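PDB 1J6O: TatD-related deoxyribonuclease from Thermotoga maritima, which probably acts as a metal-dependent DNA nuclease, hydrolysing ester bonds in DNA. Local coordinates for residues A[67-72]-A[96-101]; A[76-81]-A[115-120]; A[139-144]-A[165-170]; A[211-216]-A[231-236]. One frame throughout, in Å; residues are numbered along the deposited sequence.

In the fold
All four contacts belong to one TIM barrel, whose predicted two-metal site is formed by residues from several strands. Interaction 1 pairs neighbouring strands 67-71 and 98-107, and the side chain of Ser70 comes within about 6 Å of that of predicted metal ligand Glu103. Interaction 2 packs the loop following strand 67-71 on helix 115-132; its Gln118 side chain lies about 7 Å from that of His139. Interaction 3 contains His139, a predicted ligand of the second metal, and its nearest atoms are about 5 Å from interaction 2. Interaction 4 contains Asp214, a predicted ligand of the first. Interactions 3 and 4, centres 18 Å apart, meet directly through a probable hydrogen bond from Ala165 N to Glu212 OE1 of 2.8 Å.

Interaction 1: A[67-72]-A[96-101]; sequences IFCSVG and EKVVAI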
loop_
_atom_site.group_PDB
_atom_site.type_symbol
_atom_site.label_atom_id
_atom_site.label_comp_id
_atom_site.label_asym_id
_atom_site.label_seq_id
_atom_site.Cartn_x
_atom_site.Cartn_y
_atom_site.Cartn_z
ATOM N N ILE A 67 -13.812 -3.980 -1.757
ATOM C CA ILE A 67 -12.762 -3.839 -0.761
ATOM C C ILE A 67 -12.113 -5.193 -0.457
ATOM O O ILE A 67 -12.818 -6.183 -0.214
ATOM C CB ILE A 67 -13.325 -3.278 0.557
ATOM C CG1 ILE A 67 -13.953 -1.887 0.312
ATOM C CG2 ILE A 67 -12.201 -3.129 1.573
ATOM C CD1 ILE A 67 -14.678 -1.361 1.552
ATOM N N PHE A 68 -10.783 -5.231 -0.536
ATOM C CA PHE A 68 -10.016 -6.439 -0.248
ATOM C C PHE A 68 -9.206 -6.015 0.964
ATOM O O PHE A 68 -9.081 -4.810 1.244
ATOM C CB PHE A 68 -9.147 -6.864 -1.427
ATOM C CG PHE A 68 -9.970 -7.291 -2.595
ATOM C CD1 PHE A 68 -10.432 -6.350 -3.517
ATOM C CD2 PHE A 68 -10.390 -8.613 -2.700
ATOM C CE1 PHE A 68 -11.318 -6.721 -4.546
ATOM C CE2 PHE A 68 -11.275 -9.004 -3.720
ATOM C CZ PHE A 68 -11.734 -8.051 -4.640
ATOM N N CYS A 69 -8.603 -6.984 1.637
ATOM C CA CYS A 69 -7.841 -6.709 2.844
ATOM C C CYS A 69 -6.370 -7.143 2.931
ATOM O O CYS A 69 -5.967 -8.102 2.281
ATOM C CB CYS A 69 -8.628 -7.424 3.969
ATOM S SG CYS A 69 -8.078 -7.284 5.675
ATOM N N SER A 70 -5.577 -6.398 3.711
ATOM C CA SER A 70 -4.167 -6.727 3.920
ATOM C C SER A 70 -4.099 -6.754 5.440
ATOM O O SER A 70 -4.599 -5.822 6.099
ATOM C CB SER A 70 -3.206 -5.652 3.409
ATOM O OG SER A 70 -1.866 -6.098 3.572
ATOM N N VAL A 71 -3.489 -7.792 6.010
ATOM C CA VAL A 71 -3.385 -7.879 7.468
ATOM C C VAL A 71 -1.919 -7.887 7.855
ATOM O O VAL A 71 -1.075 -8.483 7.158
ATOM C CB VAL A 71 -4.078 -9.152 8.035
ATOM C CG1 VAL A 71 -5.568 -9.128 7.673
ATOM C CG2 VAL A 71 -3.419 -10.446 7.489
ATOM N N GLY A 72 -1.618 -7.215 8.960
ATOM C CA GLY A 72 -0.238 -7.150 9.416
ATOM C C GLY A 72 -0.057 -6.249 10.621
ATOM O O GLY A 72 -1.022 -5.722 11.201
ATOM N N GLU A 96 -10.818 -15.403 2.173
ATOM C CA GLU A 96 -10.468 -15.068 0.787
ATOM C C GLU A 96 -10.333 -13.565 0.518
ATOM O O GLU A 96 -9.719 -13.159 -0.467
ATOM C CB GLU A 96 -11.496 -15.648 -0.188
ATOM C CG GLU A 96 -12.926 -15.230 0.104
ATOM N N LYS A 97 -10.906 -12.749 1.392
ATOM C CA LYS A 97 -10.833 -11.301 1.217
ATOM C C LYS A 97 -9.418 -10.775 1.495
ATOM O O LYS A 97 -9.096 -9.646 1.111
ATOM C CB LYS A 97 -11.833 -10.621 2.154
ATOM C CG LYS A 97 -13.249 -10.591 1.630
ATOM C CD LYS A 97 -13.340 -9.584 0.497
ATOM C CE LYS A 97 -14.788 -9.199 0.234
ATOM N NZ LYS A 97 -14.852 -7.944 -0.529
ATOM N N VAL A 98 -8.592 -11.579 2.177
ATOM C CA VAL A 98 -7.207 -11.163 2.489
ATOM C C VAL A 98 -6.331 -11.442 1.267
ATOM O O VAL A 98 -6.142 -12.609 0.854
ATOM C CB VAL A 98 -6.672 -11.890 3.720
ATOM C CG1 VAL A 98 -5.192 -11.546 3.927
ATOM C CG2 VAL A 98 -7.468 -11.451 4.948
ATOM N N VAL A 99 -5.773 -10.372 0.705
ATOM C CA VAL A 99 -4.942 -10.493 -0.487
ATOM C C VAL A 99 -3.489 -10.102 -0.307
ATOM O O VAL A 99 -2.707 -10.114 -1.258
ATOM C CB VAL A 99 -5.538 -9.600 -1.617
ATOM C CG1 VAL A 99 -6.974 -10.041 -1.944
ATOM C CG2 VAL A 99 -5.597 -8.135 -1.142
ATOM N N ALA A 100 -3.106 -9.770 0.919
ATOM C CA ALA A 100 -1.737 -9.375 1.134
ATOM C C ALA A 100 -1.441 -9.361 2.617
ATOM O O ALA A 100 -2.352 -9.464 3.428
ATOM C CB ALA A 100 -1.514 -7.946 0.567
ATOM N N ILE A 101 -0.155 -9.278 2.926
ATOM C CA ILE A 101 0.344 -9.227 4.292
ATOM C C ILE A 101 0.996 -7.850 4.395
ATOM O O ILE A 101 1.871 -7.492 3.583
ATOM C CB ILE A 101 1.430 -10.319 4.605
ATOM C CG1 ILE A 101 0.808 -11.716 4.607
ATOM C CG2 ILE A 101 2.038 -10.053 6.020
ATOM C CD1 ILE A 101 -0.270 -11.931 5.660
#
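Phe68 overlaps Val99 obliquely, Phe68 CD2 lying 3.8 Å from Val99 CG1, and its ring also meets Phe43 of the preceding strand at about a right angle. The Lys97 chain turns at CD (chi2 -73°) and then runs extended, and its NZ gives a 2.7 Å hydrogen bond to Ile67 O. That bond has company: NZ also binds the carbonyl oxygens of Ser64 and Ser61, so three backbone acceptors grip the ammonium group. Its approach to the Phe68 ring is long and at most weakly attractive.

Strands 67-71 and 98-107 are the outer members of a beta-alpha-beta unit of the TIM barrel, joined through helix 85-92; the short segments 67-71 and 98-101 run parallel, their axes at 32°. Cys69 is bonded in both directions: its N gives a hydrogen bond to Lys97 O at 2.8 Å, and its O receives one from Val99 N at 2.8 Å. Further on the pairing slips by one residue, so that Val71 comes opposite Ile101, and Val71 N reaches Ala100 O over a longer 3.3 Å.

Val71 sits between two residues of the other strand: Val71 CG1 touches Val98 CG2 at 4.1 Å, and Val71 CG2 meets Ile101 CD1 at 3.9 Å. Cys69 shares this face. On the other face Ser70 OG comes to 3.5 Å from Ala100 CB, while its hydrogen bond goes to Gly102 O, in the strand that carries the predicted metal ligand Glu103.

Interaction 2: A[76-81]-A[115-120]; sequences HDAKEV and AEVQKR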
loop_
_atom_site.group_PDB
_atom_site.type_symbol
_atom_site.label_atom_id
_atom_site.label_comp_id
_atom_site.label_asym_id
_atom_site.label_seq_id
_atom_site.Cartn_x
_atom_site.Cartn_y
_atom_site.Cartn_z
ATOM N N HIS A 76 5.616 0.490 13.981
ATOM C CA HIS A 76 5.408 1.234 15.214
ATOM C C HIS A 76 4.880 0.292 16.286
ATOM O O HIS A 76 5.255 0.397 17.450
ATOM C CB HIS A 76 4.414 2.396 15.012
ATOM C CG HIS A 76 4.937 3.513 14.160
ATOM N ND1 HIS A 76 6.162 3.729 13.625
ATOM C CD2 HIS A 76 4.153 4.580 13.765
ATOM C CE1 HIS A 76 6.096 4.907 12.920
ATOM N NE2 HIS A 76 4.872 5.398 13.019
ATOM N N ASP A 77 4.041 -0.654 15.878
ATOM C CA ASP A 77 3.455 -1.607 16.799
ATOM C C ASP A 77 4.299 -2.874 17.026
ATOM O O ASP A 77 3.826 -3.809 17.673
ATOM C CB ASP A 77 2.053 -2.039 16.278
ATOM C CG ASP A 77 1.129 -0.850 15.838
ATOM O OD1 ASP A 77 1.430 -0.131 14.842
ATOM O OD2 ASP A 77 0.056 -0.658 16.462
ATOM N N ALA A 78 5.537 -2.918 16.529
ATOM C CA ALA A 78 6.382 -4.116 16.693
ATOM C C ALA A 78 6.701 -4.600 18.112
ATOM O O ALA A 78 6.795 -5.805 18.352
ATOM C CB ALA A 78 7.709 -3.945 15.895
ATOM N N LYS A 79 6.896 -3.672 19.037
ATOM C CA LYS A 79 7.209 -4.036 20.412
ATOM C C LYS A 79 5.979 -4.544 21.136
ATOM O O LYS A 79 6.101 -5.046 22.243
ATOM C CB LYS A 79 7.797 -2.838 21.182
ATOM C CG LYS A 79 6.830 -1.674 21.399
ATOM C CD LYS A 79 7.570 -0.483 22.038
ATOM C CE LYS A 79 6.789 0.822 21.907
ATOM N NZ LYS A 79 5.432 0.743 22.516
ATOM N N GLU A 80 4.811 -4.407 20.507
ATOM C CA GLU A 80 3.524 -4.842 21.080
ATOM C C GLU A 80 2.984 -6.208 20.632
ATOM O O GLU A 80 1.967 -6.683 21.157
ATOM C CB GLU A 80 2.434 -3.797 20.773
ATOM C CG GLU A 80 2.830 -2.344 21.005
ATOM C CD GLU A 80 3.158 -2.033 22.457
ATOM O OE1 GLU A 80 3.101 -2.957 23.314
ATOM O OE2 GLU A 80 3.475 -0.854 22.737
ATOM N N VAL A 81 3.644 -6.857 19.684
ATOM C CA VAL A 81 3.123 -8.149 19.246
ATOM C C VAL A 81 3.135 -9.279 20.271
ATOM O O VAL A 81 4.107 -9.473 21.008
ATOM C CB VAL A 81 3.852 -8.666 17.960
ATOM C CG1 VAL A 81 3.706 -7.647 16.826
ATOM C CG2 VAL A 81 5.323 -8.939 18.266
ATOM N N ALA A 115 14.791 -0.593 16.691
ATOM C CA ALA A 115 15.160 -1.154 15.395
ATOM C C ALA A 115 15.236 -2.666 15.315
ATOM O O ALA A 115 14.664 -3.253 14.396
ATOM C CB ALA A 115 16.489 -0.566 14.921
ATOM N N GLU A 116 15.936 -3.321 16.238
ATOM C CA GLU A 116 16.009 -4.780 16.133
ATOM C C GLU A 116 14.666 -5.495 16.306
ATOM O O GLU A 116 14.441 -6.570 15.735
ATOM C CB GLU A 116 17.063 -5.323 17.112
ATOM C CG GLU A 116 18.493 -4.930 16.720
ATOM C CD GLU A 116 18.840 -5.317 15.279
ATOM O OE1 GLU A 116 18.576 -6.486 14.894
ATOM O OE2 GLU A 116 19.382 -4.450 14.537
ATOM N N VAL A 117 13.773 -4.889 17.082
ATOM C CA VAL A 117 12.441 -5.442 17.337
ATOM C C VAL A 117 11.666 -5.259 16.012
ATOM O O VAL A 117 10.924 -6.130 15.592
ATOM C CB VAL A 117 11.782 -4.657 18.522
ATOM C CG1 VAL A 117 10.312 -4.975 18.626
ATOM C CG2 VAL A 117 12.513 -5.024 19.865
ATOM N N GLN A 118 11.822 -4.110 15.364
ATOM C CA GLN A 118 11.121 -3.874 14.080
ATOM C C GLN A 118 11.592 -4.908 13.060
ATOM O O GLN A 118 10.800 -5.512 12.328
ATOM C CB GLN A 118 11.456 -2.491 13.524
ATOM C CG GLN A 118 10.805 -1.338 14.275
ATOM C CD GLN A 118 11.039 -0.045 13.566
ATOM O OE1 GLN A 118 10.980 0.011 12.330
ATOM N NE2 GLN A 118 11.299 1.020 14.332
ATOM N N LYS A 119 12.910 -5.074 12.989
ATOM C CA LYS A 119 13.488 -6.033 12.058
ATOM C C LYS A 119 12.957 -7.446 12.249
ATOM O O LYS A 119 12.602 -8.086 11.270
ATOM C CB LYS A 119 15.011 -6.062 12.185
ATOM C CG LYS A 119 15.689 -4.888 11.567
ATOM C CD LYS A 119 17.184 -4.997 11.848
ATOM C CE LYS A 119 18.009 -3.981 11.106
ATOM N NZ LYS A 119 19.467 -4.275 11.385
ATOM N N ARG A 120 12.865 -7.939 13.487
ATOM C CA ARG A 120 12.369 -9.300 13.646
ATOM C C ARG A 120 10.904 -9.472 13.249
ATOM O O ARG A 120 10.534 -10.476 12.638
ATOM C CB ARG A 120 12.602 -9.825 15.074
ATOM C CG ARG A 120 11.634 -9.339 16.120
ATOM C CD ARG A 120 11.422 -10.382 17.228
ATOM N NE ARG A 120 9.988 -10.642 17.377
ATOM C CZ ARG A 120 9.438 -11.854 17.473
ATOM N NH1 ARG A 120 10.200 -12.949 17.453
ATOM N NH2 ARG A 120 8.119 -11.969 17.533
#
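A small, chiefly apolar contact seats Ala78 and Lys79 on Val117 and Gln118, with Val81 beside Arg120, joining the loop after strand 67-71 of the TIM barrel to the first turns of helix 115-132. No hydrogen bond crosses between the two segments. Ala78 CB points at the helix and rests 3.9 Å from Gln118 CA and equally close to Val117 CG1. Val117 supplies the opposing methyl. With CG1 anti to the backbone N (chi1 168°), that methyl reaches over the peptide link after Ala78, 3.6 Å from Ala78 O and 3.7 Å from Lys79 N.

Polar anchoring comes from Ser113, just ahead of the helix, whose OG is hydrogen-bonded to His76 O and to Lys79 N. The Gln118 amide is held at both ends, NE2 giving to Ser113 O and OE1 taking the backbone N-H of Asp107, which ties the helix to strand 98-107.

At the outer margin Arg120, its chain bent at chi2 and chi3, slides past Val81 in the opposite direction. Its NH2 also forms a salt bridge with Glu124, and Val81 CG2 lies at the edge of the guanidinium, 4.2 Å from Arg120 NH2.

Interaction 3: A[139-144]-A[165-170]; sequences HIRDAY and AFSSDY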
loop_
_atom_site.group_PDB
_atom_site.type_symbol
_atom_site.label_atom_id
_atom_site.label_comp_id
_atom_site.label_asym_id
_atom_site.label_seq_id
_atom_site.Cartn_x
_atom_site.Cartn_y
_atom_site.Cartn_z
ATOM N N HIS A 139 6.046 -0.900 4.220
ATOM C CA HIS A 139 6.169 0.477 4.678
ATOM C C HIS A 139 7.640 0.702 4.992
ATOM O O HIS A 139 8.212 -0.045 5.775
ATOM C CB HIS A 139 5.340 0.640 5.959
ATOM C CG HIS A 139 5.543 1.952 6.656
ATOM N ND1 HIS A 139 4.744 3.048 6.426
ATOM C CD2 HIS A 139 6.439 2.333 7.596
ATOM C CE1 HIS A 139 5.131 4.050 7.198
ATOM N NE2 HIS A 139 6.162 3.641 7.919
ATOM N N ILE A 140 8.254 1.717 4.389
ATOM C CA ILE A 140 9.676 1.992 4.663
ATOM C C ILE A 140 9.855 3.496 4.851
ATOM O O ILE A 140 9.481 4.285 3.973
ATOM C CB ILE A 140 10.613 1.581 3.495
ATOM C CG1 ILE A 140 10.502 0.086 3.191
ATOM C CG2 ILE A 140 12.065 1.965 3.865
ATOM C CD1 ILE A 140 11.306 -0.371 1.963
ATOM N N ARG A 141 10.396 3.901 5.999
ATOM C CA ARG A 141 10.624 5.325 6.283
ATOM C C ARG A 141 12.091 5.423 6.747
ATOM O O ARG A 141 12.457 4.846 7.763
ATOM C CB ARG A 141 9.670 5.814 7.380
ATOM C CG ARG A 141 9.606 7.346 7.596
ATOM C CD ARG A 141 9.141 8.098 6.335
ATOM N NE ARG A 141 8.322 7.253 5.454
ATOM C CZ ARG A 141 7.841 7.619 4.261
ATOM N NH1 ARG A 141 8.079 8.838 3.767
ATOM N NH2 ARG A 141 7.126 6.747 3.545
ATOM N N ASP A 142 12.921 6.122 5.971
ATOM C CA ASP A 142 14.345 6.286 6.296
ATOM C C ASP A 142 15.041 4.969 6.672
ATOM O O ASP A 142 15.858 4.912 7.603
ATOM C CB ASP A 142 14.512 7.303 7.430
ATOM C CG ASP A 142 14.068 8.709 7.030
ATOM O OD1 ASP A 142 14.011 8.984 5.817
ATOM O OD2 ASP A 142 13.790 9.544 7.918
ATOM N N ALA A 143 14.726 3.908 5.944
ATOM C CA ALA A 143 15.321 2.601 6.209
ATOM C C ALA A 143 15.387 1.785 4.928
ATOM O O ALA A 143 15.320 0.559 4.973
ATOM C CB ALA A 143 14.483 1.845 7.251
ATOM N N TYR A 144 15.515 2.451 3.782
ATOM C CA TYR A 144 15.577 1.723 2.523
ATOM C C TYR A 144 16.718 0.726 2.442
ATOM O O TYR A 144 16.514 -0.406 2.035
ATOM C CB TYR A 144 15.602 2.712 1.349
ATOM C CG TYR A 144 14.230 3.308 1.125
ATOM C CD1 TYR A 144 13.280 2.637 0.350
ATOM C CD2 TYR A 144 13.843 4.486 1.767
ATOM C CE1 TYR A 144 11.967 3.121 0.222
ATOM C CE2 TYR A 144 12.518 4.985 1.650
ATOM C CZ TYR A 144 11.591 4.285 0.877
ATOM O OH TYR A 144 10.278 4.703 0.805
ATOM N N ALA A 165 3.814 4.214 -0.606
ATOM C CA ALA A 165 4.232 5.611 -0.366
ATOM C C ALA A 165 5.745 5.715 -0.534
ATOM O O ALA A 165 6.448 6.287 0.323
ATOM C CB ALA A 165 3.830 6.049 1.051
ATOM N N PHE A 166 6.236 5.168 -1.642
ATOM C CA PHE A 166 7.673 5.183 -1.931
ATOM C C PHE A 166 8.220 6.595 -1.725
ATOM O O PHE A 166 7.733 7.553 -2.329
ATOM C CB PHE A 166 7.956 4.734 -3.366
ATOM C CG PHE A 166 9.411 4.727 -3.694
ATOM C CD1 PHE A 166 10.232 3.720 -3.209
ATOM C CD2 PHE A 166 9.973 5.754 -4.438
ATOM C CE1 PHE A 166 11.604 3.732 -3.461
ATOM C CE2 PHE A 166 11.350 5.770 -4.688
ATOM C CZ PHE A 166 12.152 4.761 -4.200
ATOM N N SER A 167 9.256 6.700 -0.903
ATOM C CA SER A 167 9.843 7.993 -0.611
ATOM C C SER A 167 11.349 8.149 -0.751
ATOM O O SER A 167 11.954 8.960 -0.037
ATOM C CB SER A 167 9.440 8.395 0.808
ATOM O OG SER A 167 9.833 7.386 1.740
ATOM N N SER A 168 11.973 7.375 -1.626
ATOM C CA SER A 168 13.413 7.516 -1.790
ATOM C C SER A 168 13.707 8.072 -3.183
ATOM O O SER A 168 12.825 8.645 -3.834
ATOM C CB SER A 168 14.121 6.183 -1.585
ATOM O OG SER A 168 15.498 6.424 -1.331
ATOM N N ASP A 169 14.941 7.926 -3.649
ATOM C CA ASP A 169 15.276 8.448 -4.974
ATOM C C ASP A 169 15.279 7.376 -6.043
ATOM O O ASP A 169 14.981 6.217 -5.773
ATOM C CB ASP A 169 16.633 9.169 -4.930
ATOM C CG ASP A 169 17.773 8.265 -4.469
ATOM O OD1 ASP A 169 17.557 7.055 -4.214
ATOM O OD2 ASP A 169 18.905 8.784 -4.366
ATOM N N TYR A 170 15.616 7.762 -7.267
ATOM C CA TYR A 170 15.643 6.800 -8.358
ATOM C C TYR A 170 16.527 5.583 -8.120
ATOM O O TYR A 170 16.130 4.458 -8.407
ATOM C CB TYR A 170 16.084 7.469 -9.673
ATOM C CG TYR A 170 16.005 6.504 -10.839
ATOM C CD1 TYR A 170 14.780 5.953 -11.225
ATOM C CD2 TYR A 170 17.151 6.095 -11.519
ATOM C CE1 TYR A 170 14.694 5.019 -12.255
ATOM C CE2 TYR A 170 17.081 5.157 -12.552
ATOM C CZ TYR A 170 15.850 4.621 -12.916
ATOM O OH TYR A 170 15.773 3.691 -13.933
HETATM O O HOH W 1 11.939 7.842 3.898
#
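Tyr144 carries most of this contact, reaching from the start of helix 144-153 to Ser167 and Ser168 in the loop after strand 161-163; the two segments lie at the C-terminal ends of neighbouring TIM-barrel strands, 136-141 and 161-163. CB points toward the loop 165-170 and CG stands anti to the carbonyl carbon (chi1 -75°); the ring lies between Ile140 and Ser168. There it is sandwiched: Ile140 CG2 lies over the centre of one face, and Ser168 CB covers the other in a CH-pi contact, 3.7 Å from the Tyr144 ring centroid. Farther out, Tyr144 CE1 meets Phe166 CE1 at 3.8 Å, the two rings inclined at 69°. At the tip Tyr144 OH accepts a nearly straight hydrogen bond from Ser167 N, 2.8 Å long with an angle of 161° at the hydrogen. A phenylalanine here would probably keep the sandwich but leave Ser167 N without its acceptor and the loop less firmly held.

Arg141 folds back from the strand through bends at chi2 and chi3. Its NH2 makes a weak hydrogen bond of 3.3 Å to Ala165 O, near the guanidinium plane, while Ser167 OG lies over one face. Ala165 follows His164, which with His139 is predicted to bind the second metal. A water links the loops, taking a hydrogen bond from Asp142 N at 2.9 Å and bonded to Ser167 OG at 3.0 Å.

Interaction 4: A[211-216]-A[231-236]; sequences LETDCP and KYLKYV
Leu233 is the centre of the apolar contacts, its side chain pressed against Leu211, Glu212 and Thr213. Leu233 CD1 lies 4.0 Å from Leu211 CB, and the two leucines cross obliquely. The same methyl meets Thr213 CG2 at 3.7 Å, these side chains lying at about a right angle. One turn further along the helix, Val236 CG1 touches Leu211 CD2 at 4.0 Å. The backbone also takes part: Leu233 CD1 comes to 3.3 Å from Glu212 O. An alanine in place of Leu233 would probably open a gap beside Leu211 and Thr213, since it is the branched end that fills this space.

Hydrogen bonds shape the loop rather than cross the contact. Thr213 OG1 takes the N-H of Cys215 at 2.9 Å, forming an ST turn, and is also bonded to Asp15 OD2; this rotamer (chi1 58°) puts CG2 anti to the carbonyl carbon, where it meets Leu233 CD1. The turn presents Asp214, a predicted ligand of the first metal. The CB of Glu212 points away from the helix, and its carboxylate binds His164 ND1 through OE2 while OE1 accepts from Ala165 N.

Strand 209-211 closes the TIM barrel against strand 13-18 through the backbone pairing of Leu211 with Thr16, and helix 233-244 covers its outer side, with Leu211 and Leu233 both touching Met13.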
loop_
_atom_site.group_PDB
_atom_site.type_symbol
_atom_site.label_atom_id
_atom_site.label_comp_id
_atom_site.label_asym_id
_atom_site.label_seq_id
_atom_site.Cartn_x
_atom_site.Cartn_y
_atom_site.Cartn_z
ATOM N N LEU A 211 -1.279 3.173 -7.654
ATOM C CA LEU A 211 -1.733 4.372 -6.952
ATOM C C LEU A 211 -2.188 4.030 -5.546
ATOM O O LEU A 211 -2.518 2.871 -5.240
ATOM C CB LEU A 211 -2.943 4.967 -7.664
ATOM C CG LEU A 211 -2.878 5.156 -9.174
ATOM C CD1 LEU A 211 -4.300 5.387 -9.692
ATOM C CD2 LEU A 211 -1.968 6.345 -9.513
ATOM N N GLU A 212 -2.194 5.033 -4.678
ATOM C CA GLU A 212 -2.645 4.797 -3.326
ATOM C C GLU A 212 -2.986 6.147 -2.712
ATOM O O GLU A 212 -2.556 7.195 -3.217
ATOM C CB GLU A 212 -1.555 4.130 -2.496
ATOM C CG GLU A 212 -0.445 5.088 -2.040
ATOM C CD GLU A 212 0.540 4.390 -1.129
ATOM O OE1 GLU A 212 1.321 3.587 -1.662
ATOM O OE2 GLU A 212 0.505 4.615 0.113
ATOM N N THR A 213 -3.806 6.123 -1.664
ATOM C CA THR A 213 -4.169 7.355 -0.990
ATOM C C THR A 213 -3.614 7.328 0.427
ATOM O O THR A 213 -3.251 8.370 0.965
ATOM C CB THR A 213 -5.700 7.535 -0.783
ATOM O OG1 THR A 213 -6.209 6.423 -0.018
ATOM C CG2 THR A 213 -6.431 7.652 -2.105
ATOM N N ASP A 214 -3.525 6.138 1.019
ATOM C CA ASP A 214 -3.059 5.988 2.384
ATOM C C ASP A 214 -4.110 6.764 3.225
ATOM O O ASP A 214 -3.821 7.255 4.322
ATOM C CB ASP A 214 -1.654 6.581 2.588
ATOM C CG ASP A 214 -1.001 6.100 3.885
ATOM O OD1 ASP A 214 -1.456 5.073 4.465
ATOM O OD2 ASP A 214 -0.017 6.748 4.322
ATOM N N CYS A 215 -5.343 6.871 2.713
ATOM C CA CYS A 215 -6.389 7.601 3.457
ATOM C C CYS A 215 -6.543 7.008 4.871
ATOM O O CYS A 215 -6.469 5.792 5.046
ATOM C CB CYS A 215 -7.718 7.565 2.690
ATOM S SG CYS A 215 -8.474 5.935 2.447
ATOM N N PRO A 216 -6.872 7.841 5.875
ATOM C CA PRO A 216 -7.121 9.292 5.775
ATOM C C PRO A 216 -5.906 10.199 5.666
ATOM O O PRO A 216 -6.050 11.419 5.617
ATOM C CB PRO A 216 -7.885 9.575 7.057
ATOM C CG PRO A 216 -7.086 8.719 8.072
ATOM C CD PRO A 216 -6.961 7.385 7.280
ATOM N N LYS A 231 -11.656 8.882 -3.644
ATOM C CA LYS A 231 -11.981 9.687 -4.822
ATOM C C LYS A 231 -10.971 10.791 -5.135
ATOM O O LYS A 231 -10.980 11.331 -6.242
ATOM C CB LYS A 231 -13.371 10.298 -4.686
ATOM C CG LYS A 231 -13.446 11.417 -3.683
ATOM C CD LYS A 231 -14.860 11.959 -3.595
ATOM C CE LYS A 231 -14.926 13.072 -2.572
ATOM N NZ LYS A 231 -16.329 13.540 -2.378
ATOM N N TYR A 232 -10.108 11.142 -4.183
ATOM C CA TYR A 232 -9.131 12.185 -4.447
ATOM C C TYR A 232 -7.969 11.616 -5.219
ATOM O O TYR A 232 -7.027 12.328 -5.534
ATOM C CB TYR A 232 -8.586 12.811 -3.168
ATOM C CG TYR A 232 -9.607 13.582 -2.360
ATOM C CD1 TYR A 232 -10.761 14.107 -2.961
ATOM C CD2 TYR A 232 -9.407 13.808 -1.006
ATOM C CE1 TYR A 232 -11.684 14.838 -2.212
ATOM C CE2 TYR A 232 -10.317 14.529 -0.252
ATOM C CZ TYR A 232 -11.449 15.043 -0.857
ATOM O OH TYR A 232 -12.343 15.777 -0.113
ATOM N N LEU A 233 -8.029 10.323 -5.518
ATOM C CA LEU A 233 -6.959 9.688 -6.258
ATOM C C LEU A 233 -6.836 10.330 -7.651
ATOM O O LEU A 233 -5.765 10.290 -8.263
ATOM C CB LEU A 233 -7.259 8.193 -6.368
ATOM C CG LEU A 233 -6.118 7.197 -6.433
ATOM C CD1 LEU A 233 -4.998 7.569 -5.471
ATOM C CD2 LEU A 233 -6.696 5.805 -6.167
ATOM N N LYS A 234 -7.929 10.918 -8.147
ATOM C CA LYS A 234 -7.890 11.549 -9.473
ATOM C C LYS A 234 -6.781 12.592 -9.652
ATOM O O LYS A 234 -6.240 12.743 -10.744
ATOM C CB LYS A 234 -9.242 12.195 -9.799
ATOM C CG LYS A 234 -9.626 13.313 -8.868
ATOM C CD LYS A 234 -11.130 13.603 -8.938
ATOM C CE LYS A 234 -11.519 14.376 -10.172
ATOM N NZ LYS A 234 -11.271 13.603 -11.414
ATOM N N TYR A 235 -6.466 13.319 -8.589
ATOM C CA TYR A 235 -5.436 14.343 -8.618
ATOM C C TYR A 235 -4.072 13.730 -8.729
ATOM O O TYR A 235 -3.168 14.341 -9.319
ATOM C CB TYR A 235 -5.536 15.219 -7.355
ATOM C CG TYR A 235 -6.878 15.915 -7.277
ATOM C CD1 TYR A 235 -7.197 16.953 -8.146
ATOM C CD2 TYR A 235 -7.863 15.465 -6.401
ATOM C CE1 TYR A 235 -8.476 17.520 -8.155
ATOM C CE2 TYR A 235 -9.130 16.017 -6.401
ATOM C CZ TYR A 235 -9.435 17.038 -7.279
ATOM O OH TYR A 235 -10.715 17.538 -7.281
ATOM N N VAL A 236 -3.920 12.526 -8.170
ATOM C CA VAL A 236 -2.636 11.827 -8.220
ATOM C C VAL A 236 -2.410 11.382 -9.662
ATOM O O VAL A 236 -1.299 11.492 -10.190
ATOM C CB VAL A 236 -2.629 10.588 -7.261
ATOM C CG1 VAL A 236 -1.343 9.752 -7.448
ATOM C CG2 VAL A 236 -2.714 11.097 -5.806
#